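Local coordinates for uncharacterized protein (Bacteroides ovatus CL02T12C04, PDB 6PTM) that probably acts as an exo-carrageenase of glycoside hydrolase family 42, cleaving carrageenan chains from their ends, at residues G49-L54 with E126-S131; K56-A61 with S133-V138; N67-E72 with L146-V151. One frame throughout, in Å; residues are numbered along the deposited sequence. Where two conformers were deposited one is given.

Contact 1. Residues G49-L54 with E126-S131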
loop_
_atom_site.group_PDB
_atom_site.type_symbol
_atom_site.label_atom_id
_atom_site.label_comp_id
_atom_site.label_asym_id
_atom_site.label_seq_id
_atom_site.Cartn_x
_atom_site.Cartn_y
_atom_site.Cartn_z
ATOM N N GLY A 49 29.352 3.726 -25.648
ATOM C CA GLY A 49 29.010 4.490 -26.865
ATOM C C GLY A 49 27.631 5.148 -26.793
ATOM O O GLY A 49 27.553 6.359 -26.988
ATOM N N LYS A 50 26.570 4.388 -26.527
ATOM C CA LYS A 50 25.174 4.912 -26.408
ATOM C C LYS A 50 25.050 5.919 -25.266
ATOM O O LYS A 50 24.339 6.935 -25.433
ATOM C CB LYS A 50 24.205 3.755 -26.186
ATOM C CG LYS A 50 24.123 2.784 -27.345
ATOM C CD LYS A 50 23.559 3.436 -28.573
ATOM C CE LYS A 50 23.475 2.434 -29.695
ATOM N NZ LYS A 50 22.502 2.875 -30.713
ATOM N N ILE A 51 25.738 5.662 -24.152
ATOM C CA ILE A 51 25.733 6.579 -22.989
ATOM C C ILE A 51 26.320 7.922 -23.422
ATOM O O ILE A 51 25.707 8.995 -23.114
ATOM C CB ILE A 51 26.509 5.952 -21.825
ATOM C CG1 ILE A 51 25.753 4.752 -21.259
ATOM C CG2 ILE A 51 26.816 6.991 -20.772
ATOM C CD1 ILE A 51 26.499 4.029 -20.141
ATOM N N ASN A 52 27.489 7.899 -24.070
ATOM C CA ASN A 52 28.135 9.156 -24.543
ATOM C C ASN A 52 27.184 9.860 -25.517
ATOM O O ASN A 52 27.126 11.072 -25.501
ATOM C CB ASN A 52 29.500 8.893 -25.186
ATOM C CG ASN A 52 30.530 8.338 -24.218
ATOM O OD1 ASN A 52 30.433 8.509 -22.997
ATOM N ND2 ASN A 52 31.539 7.660 -24.745
ATOM N N GLU A 53 26.464 9.118 -26.348
ATOM C CA GLU A 53 25.564 9.700 -27.375
ATOM C C GLU A 53 24.425 10.424 -26.640
ATOM O O GLU A 53 24.201 11.630 -26.917
ATOM C CB GLU A 53 25.096 8.592 -28.314
ATOM C CG GLU A 53 24.489 9.088 -29.624
ATOM C CD GLU A 53 23.779 8.027 -30.444
ATOM O OE1 GLU A 53 24.186 6.872 -30.376
ATOM O OE2 GLU A 53 22.803 8.362 -31.141
ATOM N N LEU A 54 23.763 9.743 -25.693
ATOM C CA LEU A 54 22.675 10.369 -24.900
ATOM C C LEU A 54 23.197 11.591 -24.154
ATOM O O LEU A 54 22.479 12.593 -24.143
ATOM C CB LEU A 54 22.041 9.388 -23.913
ATOM C CG LEU A 54 20.863 9.999 -23.151
ATOM C CD1 LEU A 54 19.810 10.547 -24.111
ATOM C CD2 LEU A 54 20.252 8.993 -22.187
ATOM N N GLU A 126 19.273 -0.718 -24.490
ATOM C CA GLU A 126 17.825 -0.543 -24.794
ATOM C C GLU A 126 17.375 0.807 -24.230
ATOM O O GLU A 126 16.684 1.573 -24.936
ATOM C CB GLU A 126 16.969 -1.640 -24.163
ATOM C CG GLU A 126 17.362 -3.049 -24.559
ATOM C CD GLU A 126 17.014 -3.451 -25.975
ATOM O OE1 GLU A 126 16.246 -2.715 -26.623
ATOM O OE2 GLU A 126 17.515 -4.505 -26.426
ATOM N N MET A 127 17.777 1.102 -22.994
ATOM C CA MET A 127 17.352 2.319 -22.272
ATOM C C MET A 127 17.930 3.564 -22.958
ATOM O O MET A 127 17.217 4.581 -23.087
ATOM C CB MET A 127 17.813 2.226 -20.817
ATOM C CG MET A 127 17.499 3.448 -20.006
ATOM S SD MET A 127 17.595 3.138 -18.213
ATOM C CE MET A 127 19.352 2.825 -18.039
ATOM N N MET A 128 19.190 3.513 -23.383
ATOM C CA MET A 128 19.790 4.635 -24.145
ATOM C C MET A 128 19.098 4.760 -25.508
ATOM O O MET A 128 18.777 5.887 -25.859
ATOM C CB MET A 128 21.296 4.445 -24.321
ATOM C CG MET A 128 22.090 4.406 -23.000
ATOM S SD MET A 128 21.999 5.876 -21.998
ATOM C CE MET A 128 20.622 5.470 -20.923
ATOM N N ASN A 129 18.812 3.668 -26.211
ATOM C CA ASN A 129 18.109 3.747 -27.521
ATOM C C ASN A 129 16.732 4.402 -27.309
ATOM O O ASN A 129 16.400 5.283 -28.089
ATOM C CB ASN A 129 17.956 2.390 -28.217
ATOM C CG ASN A 129 19.246 1.866 -28.824
ATOM O OD1 ASN A 129 20.167 2.632 -29.076
ATOM N ND2 ASN A 129 19.349 0.558 -29.021
ATOM N N SER A 130 15.956 4.013 -26.287
ATOM C CA SER A 130 14.633 4.626 -25.994
ATOM C C SER A 130 14.794 6.120 -25.684
ATOM O O SER A 130 13.971 6.939 -26.166
ATOM C CB SER A 130 13.907 3.886 -24.866
ATOM O OG SER A 130 13.628 2.538 -25.261
ATOM N N SER A 131 15.751 6.474 -24.832
ATOM C CA SER A 131 16.000 7.868 -24.396
ATOM C C SER A 131 16.382 8.703 -25.618
ATOM O O SER A 131 15.752 9.737 -25.804
ATOM C CB SER A 131 17.050 7.950 -23.331
ATOM O OG SER A 131 16.663 7.161 -22.203
#
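Lys50 and Met128 meet where helix 44-63 packs against helix 109-139, two members of the N-terminal helical bundle. The two helices run nearly in the same direction: over these turns their axes differ by 26° and come within 9.2 Å, close enough for the first side-chain carbons to touch. Lys50 CB and Met128 CB are indeed only 3.5 Å apart.

The apolar part of the contact is built around Met128. Its long, unbranched chain can bend, here at chi2 (-61°), and lay its sulfur against Leu54 and Ile51. Met128 SD rests 3.6 Å from Leu54 CD2 and 4.0 Å from Ile51 CG1, and it also lies near the backbone at Ile51 CA. The side chains of Leu54 and Met128 are crossed at roughly a right angle, the single methyl CD2 of Leu54 touching both the sulfur and the terminal CE. One turn on, the same Leu54 CD2 touches Ser131 CB at 3.6 Å; the small serine leaves room for the branched leucine. Helix 69-90 covers this inner side, with Leu75 and Met82 against Ile51 and Ala78 against Met128.

The polar part lies at a more open edge. Lys50 bends once at chi2 (-65°) and then runs extended to Asn129, carrying CD and CE past its OD1. Lys50 NZ donates to Asn129 OD1 at 2.9 Å, in the carbonyl plane and on a lone pair. Lysine suits the place because its first carbon packs close to the helix while its amine reaches the amide oxygen at the rim.

Ser131 hides its hydroxyl in its own helix: Ser131 OG donates to Met127 O at 2.8 Å, while Ser131 N reaches that same oxygen from the opposite face of its carbonyl plane.

Contact 2. Residues K56-A61 with S133-V138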
loop_
_atom_site.group_PDB
_atom_site.type_symbol
_atom_site.label_atom_id
_atom_site.label_comp_id
_atom_site.label_asym_id
_atom_site.label_seq_id
_atom_site.Cartn_x
_atom_site.Cartn_y
_atom_site.Cartn_z
ATOM N N LYS A 56 25.583 13.750 -24.949
ATOM C CA LYS A 56 25.695 14.921 -25.859
ATOM C C LYS A 56 24.290 15.384 -26.275
ATOM O O LYS A 56 24.082 16.584 -26.394
ATOM C CB LYS A 56 26.528 14.578 -27.093
ATOM C CG LYS A 56 27.835 13.870 -26.785
ATOM C CD LYS A 56 28.990 14.383 -27.581
ATOM C CE LYS A 56 28.757 14.274 -29.070
ATOM N NZ LYS A 56 29.321 13.015 -29.603
ATOM N N LEU A 57 23.352 14.474 -26.516
ATOM C CA LEU A 57 21.988 14.861 -26.974
ATOM C C LEU A 57 21.312 15.657 -25.860
ATOM O O LEU A 57 20.648 16.663 -26.150
ATOM C CB LEU A 57 21.179 13.611 -27.330
ATOM C CG LEU A 57 19.840 13.894 -28.005
ATOM C CD1 LEU A 57 20.058 14.529 -29.372
ATOM C CD2 LEU A 57 19.046 12.603 -28.147
ATOM N N ILE A 58 21.531 15.258 -24.610
ATOM C CA ILE A 58 21.008 16.014 -23.444
ATOM C C ILE A 58 21.559 17.445 -23.470
ATOM O O ILE A 58 20.767 18.387 -23.284
ATOM C CB ILE A 58 21.310 15.284 -22.121
ATOM C CG1 ILE A 58 20.383 14.069 -21.979
ATOM C CG2 ILE A 58 21.220 16.248 -20.942
ATOM C CD1 ILE A 58 20.813 13.111 -20.899
ATOM N N ALA A 59 22.866 17.619 -23.667
ATOM C CA ALA A 59 23.482 18.974 -23.653
ATOM C C ALA A 59 22.830 19.797 -24.761
ATOM O O ALA A 59 22.423 20.927 -24.465
ATOM C CB ALA A 59 24.992 18.901 -23.777
ATOM N N LYS A 60 22.658 19.221 -25.956
ATOM C CA LYS A 60 22.010 19.902 -27.107
ATOM C C LYS A 60 20.549 20.250 -26.774
ATOM O O LYS A 60 20.202 21.438 -26.901
ATOM C CB LYS A 60 22.133 19.044 -28.364
ATOM C CG LYS A 60 21.867 19.783 -29.669
ATOM C CD LYS A 60 22.072 18.903 -30.894
ATOM C CE LYS A 60 21.925 19.671 -32.187
ATOM N NZ LYS A 60 21.606 18.768 -33.313
ATOM N N ALA A 61 19.711 19.301 -26.327
ATOM C CA ALA A 61 18.297 19.604 -25.946
ATOM C C ALA A 61 18.206 20.724 -24.891
ATOM O O ALA A 61 17.347 21.605 -25.033
ATOM C CB ALA A 61 17.601 18.364 -25.441
ATOM N N SER A 133 15.842 8.120 -28.891
ATOM C CA SER A 133 14.654 8.216 -29.785
ATOM C C SER A 133 13.650 9.223 -29.248
ATOM O O SER A 133 13.131 10.037 -30.035
ATOM C CB SER A 133 14.006 6.909 -29.932
ATOM O OG SER A 133 14.914 6.089 -30.602
ATOM N N GLU A 134 13.345 9.132 -27.964
ATOM C CA GLU A 134 12.330 10.022 -27.384
ATOM C C GLU A 134 12.824 11.467 -27.484
ATOM O O GLU A 134 12.074 12.325 -27.991
ATOM C CB GLU A 134 11.988 9.693 -25.930
ATOM C CG GLU A 134 10.898 10.629 -25.402
ATOM C CD GLU A 134 10.308 10.282 -24.048
ATOM O OE1 GLU A 134 10.720 9.271 -23.498
ATOM O OE2 GLU A 134 9.477 11.079 -23.523
ATOM N N LEU A 135 14.018 11.760 -26.983
ATOM C CA LEU A 135 14.506 13.164 -26.951
ATOM C C LEU A 135 14.630 13.741 -28.377
ATOM O O LEU A 135 14.297 14.939 -28.537
ATOM C CB LEU A 135 15.828 13.202 -26.186
ATOM C CG LEU A 135 16.337 14.590 -25.813
ATOM C CD1 LEU A 135 15.275 15.428 -25.115
ATOM C CD2 LEU A 135 17.593 14.470 -24.947
ATOM N N GLU A 136 15.078 12.965 -29.359
ATOM C CA GLU A 136 15.176 13.458 -30.762
ATOM C C GLU A 136 13.775 13.836 -31.264
ATOM O O GLU A 136 13.671 14.886 -31.903
ATOM C CB GLU A 136 15.857 12.425 -31.649
ATOM C CG GLU A 136 17.317 12.212 -31.291
ATOM C CD GLU A 136 18.307 12.732 -32.318
ATOM O OE1 GLU A 136 18.024 13.803 -32.923
ATOM O OE2 GLU A 136 19.347 12.074 -32.501
ATOM N N ALA A 137 12.738 13.068 -30.933
ATOM C CA ALA A 137 11.342 13.390 -31.282
ATOM C C ALA A 137 10.901 14.666 -30.564
ATOM O O ALA A 137 10.173 15.475 -31.177
ATOM C CB ALA A 137 10.446 12.212 -30.951
ATOM N N VAL A 138 11.234 14.792 -29.279
ATOM C CA VAL A 138 10.900 16.008 -28.502
ATOM C C VAL A 138 11.613 17.212 -29.146
ATOM O O VAL A 138 10.963 18.249 -29.321
ATOM C CB VAL A 138 11.251 15.864 -27.018
ATOM C CG1 VAL A 138 11.119 17.199 -26.315
ATOM C CG2 VAL A 138 10.387 14.800 -26.333
#
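Leu57 O accepts the backbone N-H of Ala61 at 2.8 Å, an ordinary helical bond that sets these two residues one turn apart, both facing Leu135 of helix 109-139. No hydrogen bond crosses between the two segments; contact is made by carbon.

Leu135 is the residue that enters the other helix surface. With CG anti to the backbone N (chi1 -168°), its fork is carried out between Leu57, Ile58 and Ala61. Leu135 CD1 lies 3.8 Å from Ala61 CB; Leu135 CD2 comes within 4.1 Å of Ile58 CG1, meeting that side chain nearly at right angles. Alanine suits its place because a lone methyl lets the leucine fork settle close to the helix backbone. Leu57 and Leu135 point at each other from the two helices and overlap alongside: Leu57 CD2 lies 3.8 Å from Leu135 CB, and Leu135 CD2 lies 3.8 Å from Leu57 CG, the branch carbon.

On the outer flank, Leu57 also leans on Glu136, with Leu57 CD2 3.6 Å from Glu136 CG. Glutamate fits such a border: its CG packs on the leucine and, in the modelled conformer, its carboxylate lies along CD1 of the same residue. Met139 extends the apolar cover over Leu57 and Ala61, and Glu71 of helix 69-90 lies against both Ile58 and Leu135.

With the axes of these short segments 10.6 Å apart and inclined by 21°, this is apolar packing of two nearly parallel helices, as found inside an alpha-helical bundle.

Contact 3. Residues N67-E72 with L146-V151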
loop_
_atom_site.group_PDB
_atom_site.type_symbol
_atom_site.label_atom_id
_atom_site.label_comp_id
_atom_site.label_asym_id
_atom_site.label_seq_id
_atom_site.Cartn_x
_atom_site.Cartn_y
_atom_site.Cartn_z
ATOM N N ASN A 67 13.288 20.530 -20.928
ATOM C CA ASN A 67 13.488 19.872 -19.613
ATOM C C ASN A 67 13.946 18.421 -19.845
ATOM O O ASN A 67 13.074 17.544 -20.166
ATOM C CB ASN A 67 12.205 19.879 -18.765
ATOM C CG ASN A 67 12.447 19.375 -17.359
ATOM O OD1 ASN A 67 13.467 18.708 -17.125
ATOM N ND2 ASN A 67 11.557 19.690 -16.424
ATOM N N THR A 68 15.245 18.140 -19.650
ATOM C CA THR A 68 15.854 16.812 -19.920
ATOM C C THR A 68 15.924 15.979 -18.630
ATOM O O THR A 68 16.747 15.049 -18.574
ATOM C CB THR A 68 17.267 16.923 -20.511
ATOM O OG1 THR A 68 18.033 17.802 -19.693
ATOM C CG2 THR A 68 17.271 17.430 -21.924
ATOM N N LEU A 69 15.115 16.271 -17.617
ATOM C CA LEU A 69 15.147 15.492 -16.345
ATOM C C LEU A 69 15.042 13.987 -16.638
ATOM O O LEU A 69 15.811 13.203 -16.061
ATOM C CB LEU A 69 14.037 15.959 -15.399
ATOM C CG LEU A 69 13.893 15.172 -14.105
ATOM C CD1 LEU A 69 15.171 15.260 -13.253
ATOM C CD2 LEU A 69 12.696 15.694 -13.321
ATOM N N LYS A 70 14.123 13.589 -17.509
ATOM C CA LYS A 70 13.844 12.152 -17.749
ATOM C C LYS A 70 15.126 11.477 -18.272
ATOM O O LYS A 70 15.536 10.495 -17.689
ATOM C CB LYS A 70 12.666 12.063 -18.709
ATOM C CG LYS A 70 12.206 10.664 -19.040
ATOM C CD LYS A 70 10.953 10.685 -19.877
ATOM C CE LYS A 70 10.580 9.291 -20.324
ATOM N NZ LYS A 70 9.258 9.278 -20.977
ATOM N N GLU A 71 15.747 12.047 -19.307
ATOM C CA GLU A 71 16.954 11.483 -19.965
ATOM C C GLU A 71 18.150 11.553 -19.006
ATOM O O GLU A 71 18.958 10.589 -18.988
ATOM C CB GLU A 71 17.198 12.171 -21.299
ATOM C CG GLU A 71 16.172 11.816 -22.365
ATOM C CD GLU A 71 14.894 12.634 -22.274
ATOM O OE1 GLU A 71 14.910 13.682 -21.578
ATOM O OE2 GLU A 71 13.887 12.219 -22.897
ATOM N N GLU A 72 18.282 12.619 -18.227
ATOM C CA GLU A 72 19.354 12.702 -17.199
ATOM C C GLU A 72 19.197 11.596 -16.160
ATOM O O GLU A 72 20.229 11.073 -15.667
ATOM C CB GLU A 72 19.341 14.041 -16.476
ATOM C CG GLU A 72 19.791 15.193 -17.350
ATOM C CD GLU A 72 19.539 16.515 -16.653
ATOM O OE1 GLU A 72 19.812 16.570 -15.451
ATOM O OE2 GLU A 72 18.981 17.418 -17.260
ATOM N N LEU A 146 5.247 17.683 -21.417
ATOM C CA LEU A 146 4.625 18.532 -20.390
ATOM C C LEU A 146 5.701 19.014 -19.438
ATOM O O LEU A 146 6.679 18.297 -19.210
ATOM C CB LEU A 146 3.576 17.707 -19.660
ATOM C CG LEU A 146 2.395 17.292 -20.524
ATOM C CD1 LEU A 146 1.419 16.465 -19.706
ATOM C CD2 LEU A 146 1.713 18.518 -21.124
ATOM N N PRO A 147 5.506 20.209 -18.839
ATOM C CA PRO A 147 6.351 20.653 -17.746
ATOM C C PRO A 147 6.349 19.639 -16.597
ATOM O O PRO A 147 5.280 19.065 -16.264
ATOM C CB PRO A 147 5.701 21.965 -17.262
ATOM C CG PRO A 147 4.809 22.429 -18.416
ATOM C CD PRO A 147 4.400 21.153 -19.136
ATOM N N THR A 148 7.497 19.479 -15.942
ATOM C CA THR A 148 7.640 18.542 -14.804
ATOM C C THR A 148 8.684 19.124 -13.858
ATOM O O THR A 148 9.644 19.719 -14.324
ATOM C CB THR A 148 7.940 17.120 -15.306
ATOM O OG1 THR A 148 7.659 16.224 -14.237
ATOM C CG2 THR A 148 9.364 16.934 -15.771
ATOM N N PRO A 149 8.457 19.061 -12.525
ATOM C CA PRO A 149 9.336 19.730 -11.561
ATOM C C PRO A 149 10.631 18.951 -11.318
ATOM O O PRO A 149 10.621 17.734 -11.415
ATOM C CB PRO A 149 8.523 19.775 -10.286
ATOM C CG PRO A 149 7.618 18.553 -10.399
ATOM C CD PRO A 149 7.291 18.437 -11.876
ATOM N N VAL A 150 11.716 19.685 -11.090
ATOM C CA VAL A 150 12.971 19.157 -10.510
ATOM C C VAL A 150 12.785 19.361 -9.008
ATOM O O VAL A 150 12.969 20.485 -8.549
ATOM C CB VAL A 150 14.218 19.869 -11.075
ATOM C CG1 VAL A 150 15.499 19.328 -10.473
ATOM C CG2 VAL A 150 14.301 19.754 -12.596
ATOM N N VAL A 151 12.357 18.308 -8.302
ATOM C CA VAL A 151 11.921 18.390 -6.877
ATOM C C VAL A 151 13.152 18.526 -5.978
ATOM O O VAL A 151 13.977 17.614 -5.926
ATOM C CB VAL A 151 11.056 17.180 -6.458
ATOM C CG1 VAL A 151 10.655 17.285 -5.005
ATOM C CG2 VAL A 151 9.823 17.030 -7.351
HETATM O O HOH W 1 9.496 21.322 -17.155
#
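Asn67 and Leu69 meet the extended segment 146-151 along Thr148, Pro149 and Val150. With CG anti to the backbone N (chi1 -173°), Asn67 holds its amide out toward Thr148. Asn67 ND2 lies 2.8 Å from Thr148 O and 3.6 Å from Thr148 CG2, the two side chains crossing at about a right angle. Asn67 ND2 also donates to a water at 2.7 Å, and Thr148 N donates to that water at 3.0 Å, so the water ties amide to backbone. Beside this, Leu69 CD2 lies 3.5 Å from Pro149 O and makes a loose apolar contact with Val150.

Further out, the amide is held by its other end: Asn67 OD1 accepts from Leu69 N at 3.0 Å, with an N-H...O angle of 156°. On the loop side, Thr148 OG1 is hydrogen-bonded to Ile545 O, and Arg145 grips Asn67 O while forming a salt bridge with Glu71. Were an alanine here instead of Asn67, Leu69 N would probably lose its acceptor and the water its amide donor, leaving the turn less fixed against Thr148.

Asparagine can thus serve both ends of its amide, in an Asx turn that leads through the N-cap residue Thr68 into helix 69-90.

The three contacts follow one another down a helical region at the edge of the molecule. The centres of contacts 1 and 2 lie about 10 Å apart. Those of contacts 2 and 3 are about 13 Å apart, and those of contacts 1 and 3 about 17 Å. Contacts 1 and 2 are successive levels of one interface between helices 44-63 and 109-139; contact 3 belongs to the start of helix 69-90 and the loop beyond helix 109-139. All three first segments precede all three second segments, in the same order. Helix 69-90 links the levels: Lys70 forms a salt bridge with Glu134, and Glu71 packs against Leu54 and Ile58. Contact 3 joins the start of helix 69-90 to the chain leading into strand 157-159.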